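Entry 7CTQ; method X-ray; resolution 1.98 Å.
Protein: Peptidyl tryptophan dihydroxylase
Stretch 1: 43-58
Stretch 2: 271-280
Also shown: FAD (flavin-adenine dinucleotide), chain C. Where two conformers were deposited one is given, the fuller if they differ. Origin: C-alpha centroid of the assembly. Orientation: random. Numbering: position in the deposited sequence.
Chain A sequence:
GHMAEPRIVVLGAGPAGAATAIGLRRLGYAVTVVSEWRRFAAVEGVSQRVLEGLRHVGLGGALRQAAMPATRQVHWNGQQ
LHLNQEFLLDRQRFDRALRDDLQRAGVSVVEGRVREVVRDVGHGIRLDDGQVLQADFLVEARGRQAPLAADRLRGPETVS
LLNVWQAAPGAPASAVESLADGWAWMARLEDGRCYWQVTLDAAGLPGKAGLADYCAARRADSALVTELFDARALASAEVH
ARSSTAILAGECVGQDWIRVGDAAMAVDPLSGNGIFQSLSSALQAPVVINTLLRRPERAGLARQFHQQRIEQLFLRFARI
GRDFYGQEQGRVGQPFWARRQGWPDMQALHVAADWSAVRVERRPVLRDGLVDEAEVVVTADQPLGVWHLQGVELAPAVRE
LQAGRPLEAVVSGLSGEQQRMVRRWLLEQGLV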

# COMPACT_ATOMS: atom_id res chain seq x y z
N VAL A 43 -6.81 -15.31 2.75
CA VAL A 43 -5.83 -15.20 3.82
C VAL A 43 -4.50 -14.77 3.23
O VAL A 43 -4.07 -15.29 2.19
CB VAL A 43 -5.70 -16.50 4.64
CG1 VAL A 43 -7.08 -17.02 5.01
CG2 VAL A 43 -4.86 -17.56 3.91
N GLU A 44 -3.87 -13.81 3.89
CA GLU A 44 -2.67 -13.16 3.40
C GLU A 44 -1.54 -13.40 4.38
O GLU A 44 -1.76 -13.68 5.56
CB GLU A 44 -2.92 -11.66 3.21
CG GLU A 44 -3.78 -11.35 2.00
CD GLU A 44 -4.41 -9.97 2.06
OE1 GLU A 44 -5.04 -9.57 1.05
OE2 GLU A 44 -4.28 -9.29 3.10
N GLY A 45 -0.31 -13.30 3.88
CA GLY A 45 0.86 -13.34 4.72
C GLY A 45 1.18 -11.94 5.22
O GLY A 45 1.23 -10.99 4.45
N VAL A 46 1.39 -11.83 6.54
CA VAL A 46 1.71 -10.55 7.16
C VAL A 46 3.01 -10.70 7.94
O VAL A 46 3.30 -11.75 8.51
CB VAL A 46 0.57 -10.03 8.06
CG1 VAL A 46 -0.62 -9.57 7.22
CG2 VAL A 46 0.15 -11.09 9.08
N SER A 47 3.80 -9.62 7.95
CA SER A 47 5.06 -9.59 8.67
C SER A 47 4.85 -9.11 10.10
O SER A 47 3.74 -8.76 10.52
CB SER A 47 6.07 -8.71 7.93
OG SER A 47 5.69 -7.34 7.94
N GLN A 48 5.94 -9.13 10.88
CA GLN A 48 5.90 -8.60 12.24
C GLN A 48 5.62 -7.10 12.24
O GLN A 48 4.90 -6.60 13.11
CB GLN A 48 7.22 -8.90 12.96
CG GLN A 48 8.47 -8.29 12.31
CD GLN A 48 8.93 -9.03 11.05
OE1 GLN A 48 8.54 -10.18 10.82
NE2 GLN A 48 9.76 -8.38 10.25
N ARG A 49 6.17 -6.39 11.26
CA ARG A 49 6.00 -4.94 11.18
C ARG A 49 4.53 -4.57 11.00
O ARG A 49 4.01 -3.70 11.69
CB ARG A 49 6.84 -4.38 10.03
CG ARG A 49 7.43 -3.00 10.28
CD ARG A 49 7.77 -2.30 8.97
NE ARG A 49 8.15 -3.24 7.92
CZ ARG A 49 8.44 -2.90 6.67
NH1 ARG A 49 8.39 -1.62 6.30
NH2 ARG A 49 8.77 -3.84 5.79
N VAL A 50 3.84 -5.25 10.07
CA VAL A 50 2.48 -4.88 9.69
C VAL A 50 1.57 -4.86 10.91
O VAL A 50 0.71 -3.97 11.05
CB VAL A 50 1.95 -5.84 8.61
CG1 VAL A 50 0.51 -5.52 8.27
CG2 VAL A 50 2.82 -5.77 7.35
N LEU A 51 1.74 -5.82 11.82
CA LEU A 51 0.73 -6.02 12.85
C LEU A 51 0.81 -4.93 13.93
O LEU A 51 -0.22 -4.43 14.39
CB LEU A 51 0.88 -7.43 13.45
CG LEU A 51 0.46 -8.62 12.59
CD1 LEU A 51 1.02 -10.00 13.22
CD2 LEU A 51 -1.03 -8.58 12.11
N GLU A 52 2.02 -4.52 14.30
CA GLU A 52 2.14 -3.36 15.17
C GLU A 52 2.01 -2.05 14.39
O GLU A 52 1.55 -1.04 14.94
CB GLU A 52 3.46 -3.39 15.95
CG GLU A 52 3.40 -4.31 17.16
CD GLU A 52 4.56 -5.29 17.24
OE1 GLU A 52 4.54 -6.18 18.11
OE2 GLU A 52 5.50 -5.15 16.42
N GLY A 53 2.42 -2.04 13.12
CA GLY A 53 2.02 -0.96 12.24
C GLY A 53 0.51 -0.81 12.16
O GLY A 53 0.00 0.30 12.01
N LEU A 54 -0.22 -1.93 12.25
CA LEU A 54 -1.68 -1.88 12.25
C LEU A 54 -2.25 -1.40 13.58
O LEU A 54 -3.37 -0.90 13.60
CB LEU A 54 -2.26 -3.26 11.91
CG LEU A 54 -2.74 -3.39 10.47
CD1 LEU A 54 -2.86 -4.84 10.06
CD2 LEU A 54 -4.06 -2.67 10.27
N ARG A 55 -1.51 -1.54 14.68
CA ARG A 55 -1.97 -0.95 15.93
C ARG A 55 -1.43 0.47 16.11
O ARG A 55 -2.07 1.28 16.78
CB ARG A 55 -1.60 -1.84 17.13
CG ARG A 55 -1.74 -1.15 18.48
CD ARG A 55 -3.07 -1.47 19.18
NE ARG A 55 -4.15 -0.55 18.78
CZ ARG A 55 -5.45 -0.83 18.85
NH1 ARG A 55 -5.88 -1.99 19.35
NH2 ARG A 55 -6.34 0.07 18.45
N HIS A 56 -0.29 0.78 15.49
CA HIS A 56 0.13 2.18 15.37
C HIS A 56 -1.00 3.04 14.81
O HIS A 56 -1.21 4.17 15.27
CB HIS A 56 1.37 2.27 14.48
CG HIS A 56 1.77 3.66 14.10
ND1 HIS A 56 1.51 4.76 14.89
CD2 HIS A 56 2.42 4.13 13.01
CE1 HIS A 56 1.98 5.84 14.30
NE2 HIS A 56 2.53 5.49 13.16
N VAL A 57 -1.74 2.51 13.84
CA VAL A 57 -2.84 3.26 13.24
C VAL A 57 -4.12 3.16 14.06
O VAL A 57 -5.06 3.93 13.84
CB VAL A 57 -3.10 2.79 11.80
CG1 VAL A 57 -3.86 3.84 11.06
CG2 VAL A 57 -1.79 2.52 11.10
N GLY A 58 -4.20 2.22 14.99
CA GLY A 58 -5.39 2.06 15.79
C GLY A 58 -6.34 0.98 15.33
O GLY A 58 -7.51 1.01 15.72
PA FAD C . -9.31 -3.27 0.66
O1A FAD C . -8.61 -3.97 1.76
O2A FAD C . -9.52 -4.14 -0.57
O5B FAD C . -10.62 -2.64 1.23
C5B FAD C . -11.70 -2.24 0.36
C4B FAD C . -12.97 -2.42 1.16
O4B FAD C . -14.07 -1.82 0.43
C3B FAD C . -13.38 -3.86 1.45
O3B FAD C . -13.92 -3.96 2.76
C2B FAD C . -14.42 -4.16 0.36
O2B FAD C . -15.40 -5.11 0.75
C1B FAD C . -15.08 -2.78 0.22
N9A FAD C . -15.75 -2.50 -1.04
C8A FAD C . -15.38 -2.84 -2.31
N7A FAD C . -16.19 -2.43 -3.25
C5A FAD C . -17.19 -1.79 -2.54
C6A FAD C . -18.38 -1.14 -2.94
N6A FAD C . -18.77 -1.02 -4.20
N1A FAD C . -19.16 -0.59 -1.97
C2A FAD C . -18.77 -0.71 -0.70
N3A FAD C . -17.68 -1.30 -0.21
C4A FAD C . -16.92 -1.82 -1.18
N1 FAD C . -1.24 -7.69 1.41
C2 FAD C . -0.54 -8.21 2.46
O2 FAD C . -0.21 -7.53 3.43
N3 FAD C . -0.18 -9.55 2.46
C4 FAD C . -0.48 -10.46 1.46
O4 FAD C . -0.12 -11.63 1.57
C4X FAD C . -1.22 -9.90 0.35
N5 FAD C . -1.53 -10.69 -0.64
C5X FAD C . -2.24 -10.16 -1.70
C6 FAD C . -2.58 -10.99 -2.77
C7 FAD C . -3.27 -10.50 -3.87
C7M FAD C . -3.62 -11.42 -5.01
C8 FAD C . -3.64 -9.14 -3.91
C8M FAD C . -4.40 -8.58 -5.08
C9 FAD C . -3.31 -8.31 -2.84
C9A FAD C . -2.61 -8.81 -1.75
N10 FAD C . -2.27 -7.99 -0.65
C10 FAD C . -1.56 -8.50 0.41
C1' FAD C . -2.59 -6.56 -0.67
C2' FAD C . -3.75 -6.17 0.24
O2' FAD C . -4.90 -7.00 0.01
C3' FAD C . -4.11 -4.71 -0.05
O3' FAD C . -2.89 -3.97 -0.06
C4' FAD C . -5.06 -4.05 0.95
O4' FAD C . -6.12 -4.93 1.31
C5' FAD C . -5.61 -2.76 0.39
O5' FAD C . -6.33 -2.09 1.43
P FAD C . -7.51 -1.13 1.09
O1P FAD C . -6.94 -0.01 0.20
O2P FAD C . -8.22 -0.70 2.33
O3P FAD C . -8.46 -2.02 0.18
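Stretch 2 271-280: SGNGIFQSLS

Packing of residues 271-280 on residues 43-58 beside the FAD of peptidyl tryptophan dihydroxylase. Stretch 1 runs as a strand from Val43 to Val46, turns at Ser47, the N-cap residue, and continues as a helix from Gln48. Stretch 2 begins with a turn in which Gly272 has positive phi (64°), a conformation that favours glycine; Asn273 takes the N-cap position, and a helix runs from Gly274 through Ser280 and beyond. The two helices point roughly the same way, crossing at 36° with a closest axial approach of 9.3 Å. The nearest CA pairs are Gly45 CA and Gly272 CA, 5.6 Å apart, and Val50 CA and Phe276 CA, 5.4 Å apart; together the stretches bury 603 Å².

Apolar side chains pack between the two stretches. Ile275 (chi1 m, chi2 t) directs its CA-to-CB bond toward stretch 1: its CG2 lies 3.9 Å from Val50 CG1 and 4.0 Å from Leu54 CD1, while its CD1 reaches back to the strand, 4.2 Å from Val46 CG1. Val50 CG2 packs 3.7 Å from Phe276 CB. One turn on from Ile275, Leu279 CD1 lies 3.9 Å from Leu54 CG and 4.2 Å from Val57 CG2. Two of these side chains also touch oxygens: Ile275 CD1 lies 3.2 Å from Glu44 OE2 and Leu279 CD1 4.1 Å from Gly53 O, contacts without hydrogen bonds.

A cation-pi interaction covers the more open side. The Arg49 guanidinium lies over a face of the Phe276 ring, with Arg49 CZ 4.4 Å from the ring centroid and 11° off its normal; Arg49 NH1 approaches Phe276 CZ to 3.4 Å. Asn273 OD1 sits over one face of the guanidinium, 3.3 Å from Arg49 NH2, at an angle too poor for a hydrogen bond.

No hydrogen bond joins the stretches directly. Gly45 O and Gly272 O, both acceptors, stand 3.2 Å apart. Within stretch 2, Asn273 ND2 donates to Ser271 O (3.2 Å), tying its side chain to the turn rather than capping the helix.

The flavin bridges the two segments by hydrogen bonds. Gly45 N donates to FAD O4 (2.9 Å) and Gly45 O accepts from FAD N3 (2.8 Å), while Ile275 N donates to FAD O2 (2.9 Å), so strand and helix start hold the same pyrimidine edge. Along the ribityl chain, FAD O2' donates to Glu44 OE1 (2.8 Å) and FAD O3' to Ser278 OG (2.7 Å). At Gly274 a CB would clash with FAD C1', 2.5 Å away.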

# COMPACT_ATOMS: atom_id res chain seq x y z
N SER A 271 5.71 -8.85 -2.11
CA SER A 271 6.43 -8.42 -0.92
C SER A 271 5.88 -9.04 0.36
O SER A 271 6.58 -9.07 1.38
CB SER A 271 6.39 -6.90 -0.79
OG SER A 271 5.09 -6.47 -0.42
N GLY A 272 4.66 -9.56 0.33
CA GLY A 272 4.00 -9.94 1.56
C GLY A 272 3.73 -8.77 2.47
O GLY A 272 3.60 -8.95 3.68
N ASN A 273 3.65 -7.56 1.90
CA ASN A 273 3.61 -6.33 2.69
C ASN A 273 2.56 -5.36 2.19
O ASN A 273 2.64 -4.16 2.50
CB ASN A 273 4.98 -5.65 2.66
CG ASN A 273 5.80 -5.96 3.88
OD1 ASN A 273 5.88 -5.16 4.81
ND2 ASN A 273 6.42 -7.14 3.89
N GLY A 274 1.56 -5.83 1.44
CA GLY A 274 0.62 -4.93 0.80
C GLY A 274 -0.18 -4.09 1.79
O GLY A 274 -0.40 -2.90 1.57
N ILE A 275 -0.61 -4.71 2.89
CA ILE A 275 -1.42 -3.98 3.86
C ILE A 275 -0.63 -2.81 4.43
O ILE A 275 -1.16 -1.70 4.60
CB ILE A 275 -1.93 -4.92 4.97
CG1 ILE A 275 -3.05 -5.82 4.42
CG2 ILE A 275 -2.44 -4.13 6.13
CD1 ILE A 275 -3.33 -7.06 5.26
N PHE A 276 0.66 -3.03 4.71
CA PHE A 276 1.51 -1.95 5.20
C PHE A 276 1.64 -0.84 4.16
O PHE A 276 1.59 0.35 4.49
CB PHE A 276 2.89 -2.50 5.56
CG PHE A 276 3.88 -1.45 5.98
CD1 PHE A 276 4.04 -1.12 7.31
CD2 PHE A 276 4.66 -0.79 5.03
CE1 PHE A 276 4.95 -0.14 7.70
CE2 PHE A 276 5.58 0.18 5.41
CZ PHE A 276 5.72 0.51 6.75
N GLN A 277 1.84 -1.23 2.90
CA GLN A 277 1.98 -0.25 1.82
C GLN A 277 0.70 0.54 1.62
O GLN A 277 0.74 1.74 1.31
CB GLN A 277 2.40 -0.98 0.56
CG GLN A 277 3.73 -1.68 0.75
CD GLN A 277 4.08 -2.59 -0.39
OE1 GLN A 277 3.24 -2.87 -1.24
NE2 GLN A 277 5.31 -3.07 -0.42
N SER A 278 -0.46 -0.10 1.81
CA SER A 278 -1.73 0.62 1.73
C SER A 278 -1.90 1.57 2.90
O SER A 278 -2.43 2.67 2.74
CB SER A 278 -2.88 -0.38 1.66
OG SER A 278 -2.46 -1.57 1.02
N LEU A 279 -1.44 1.16 4.09
CA LEU A 279 -1.47 2.06 5.24
C LEU A 279 -0.58 3.28 5.02
O LEU A 279 -0.94 4.41 5.39
CB LEU A 279 -1.06 1.31 6.51
CG LEU A 279 -2.01 0.22 7.04
CD1 LEU A 279 -1.41 -0.49 8.25
CD2 LEU A 279 -3.39 0.81 7.40
N SER A 280 0.59 3.07 4.39
CA SER A 280 1.49 4.19 4.09
C SER A 280 0.81 5.23 3.22
O SER A 280 1.06 6.44 3.36
CB SER A 280 2.74 3.67 3.38
OG SER A 280 3.45 2.78 4.23